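Local coordinates for 14 kDa fatty acid-binding protein (Schistosoma mansoni, PDB 1VYF), which binds long-chain fatty acids such as oleic and arachidonic acid inside a beta-barrel and may take part in their transport, at residues V27-A30 / T31-G35. Numbering follows the deposited sequence.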
loop_
_atom_site.group_PDB
_atom_site.type_symbol
_atom_site.label_atom_id
_atom_site.label_comp_id
_atom_site.label_asym_id
_atom_site.label_seq_id
_atom_site.Cartn_x
_atom_site.Cartn_y
_atom_site.Cartn_z
ATOM N N VAL A 27 10.449 10.215 6.845
ATOM C CA VAL A 27 9.219 10.982 6.811
ATOM C C VAL A 27 9.198 12.015 7.921
ATOM O O VAL A 27 9.604 11.740 9.049
ATOM C CB VAL A 27 7.949 10.074 6.917
ATOM C CG1 VAL A 27 6.669 10.902 6.885
ATOM C CG2 VAL A 27 7.931 9.066 5.782
ATOM N N SER A 28 8.693 13.204 7.618
ATOM C CA SER A 28 8.736 14.291 8.556
ATOM C C SER A 28 7.962 13.908 9.814
ATOM O O SER A 28 7.042 13.077 9.771
ATOM C CB SER A 28 8.144 15.560 7.946
ATOM O OG SER A 28 6.731 15.506 7.938
ATOM N N TRP A 29 8.353 14.510 10.925
ATOM C CA TRP A 29 7.648 14.342 12.179
ATOM C C TRP A 29 6.146 14.536 12.034
ATOM O O TRP A 29 5.376 13.691 12.496
ATOM C CB TRP A 29 8.180 15.313 13.252
ATOM C CG TRP A 29 7.427 15.191 14.523
ATOM C CD1 TRP A 29 6.496 16.046 15.010
ATOM C CD2 TRP A 29 7.524 14.125 15.461
ATOM N NE1 TRP A 29 6.016 15.592 16.219
ATOM C CE2 TRP A 29 6.625 14.407 16.513
ATOM C CE3 TRP A 29 8.282 12.952 15.523
ATOM C CZ2 TRP A 29 6.460 13.566 17.604
ATOM C CZ3 TRP A 29 8.129 12.117 16.618
ATOM C CH2 TRP A 29 7.221 12.427 17.640
ATOM N N ALA A 30 5.723 15.654 11.426
ATOM C CA ALA A 30 4.300 15.985 11.351
ATOM C C ALA A 30 3.515 15.011 10.463
ATOM O O ALA A 30 2.390 14.651 10.787
ATOM C CB ALA A 30 4.085 17.445 10.876
ATOM N N THR A 31 4.091 14.592 9.337
ATOM C CA THR A 31 3.438 13.603 8.487
ATOM C C THR A 31 3.412 12.220 9.166
ATOM O O THR A 31 2.464 11.443 8.967
ATOM C CB THR A 31 4.104 13.501 7.110
ATOM O OG1 THR A 31 3.980 14.758 6.435
ATOM C CG2 THR A 31 3.328 12.517 6.230
ATOM N N ARG A 32 4.453 11.915 9.935
ATOM C CA ARG A 32 4.512 10.670 10.703
ATOM C C ARG A 32 3.345 10.617 11.684
ATOM O O ARG A 32 2.658 9.580 11.791
ATOM C CB ARG A 32 5.853 10.523 11.432
ATOM C CG ARG A 32 6.898 9.866 10.597
ATOM C CD ARG A 32 8.311 9.916 11.166
ATOM N NE ARG A 32 8.386 9.209 12.442
ATOM C CZ ARG A 32 9.143 9.590 13.461
ATOM N NH1 ARG A 32 9.932 10.650 13.362
ATOM N NH2 ARG A 32 9.133 8.892 14.589
ATOM N N GLN A 33 3.066 11.734 12.360
ATOM C CA GLN A 33 1.983 11.737 13.346
ATOM C C GLN A 33 0.638 11.484 12.669
ATOM O O GLN A 33 -0.189 10.733 13.208
ATOM C CB GLN A 33 1.910 13.029 14.171
ATOM C CG GLN A 33 3.156 13.360 15.055
ATOM C CD GLN A 33 3.885 12.150 15.657
ATOM O OE1 GLN A 33 3.418 11.554 16.626
ATOM N NE2 GLN A 33 5.029 11.801 15.089
ATOM N N ILE A 34 0.405 12.133 11.524
ATOM C CA ILE A 34 -0.772 11.873 10.691
ATOM C C ILE A 34 -0.825 10.403 10.284
ATOM O O ILE A 34 -1.872 9.768 10.418
ATOM C CB ILE A 34 -0.822 12.803 9.424
ATOM C CG1 ILE A 34 -1.022 14.267 9.834
ATOM C CG2 ILE A 34 -1.970 12.406 8.463
ATOM C CD1 ILE A 34 -0.520 15.258 8.774
ATOM N N GLY A 35 0.294 9.856 9.831
ATOM C CA GLY A 35 0.393 8.449 9.442
ATOM C C GLY A 35 0.129 7.458 10.570
ATOM O O GLY A 35 -0.375 6.341 10.313
HETATM O O HOH W 1 11.053 12.021 11.154
#
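The N-terminal end of helix 29-35, the second helix of the helix-turn-helix lid of this fatty acid-binding protein barrel, is a local contact capped by Ser28, whose OG accepts from Thr31 N at 3.1 Å. A chi1 of 77° puts OG between its own backbone N and carbonyl carbon, where it meets Thr31 N. Arg32 N bonds to Ser28 O at 2.8 Å. At the next residue, Trp29 O accepts two bonds, from Gln33 N and from Gln33 NE2 (3.2 Å), which reach it from opposite faces of the carbonyl plane. A bend at chi2 (-34°) folds the Gln33 amide back over the Trp29 indole, almost parallel to it, with NE2 above the ring centre; Trp29 O lies in the amide plane, so the same bond helps to fix the amide's rotation against the ring. Arg32 instead meets the indole at its edge, NH1 lying 3.6 Å from CE3, the two planes nearly perpendicular. A water bridges Arg32 NH1 and Val27 O, while Arg32 NH2 forms a salt bridge with Asp19. Beside the cap, Val27 CG1 packs on Thr31 CB (3.7 Å). Val27 and Arg32 also touch Met22 of helix 18-24, joining the two lid helices, and Thr31 and Gly35 contact the oleic acid within the ten-stranded barrel.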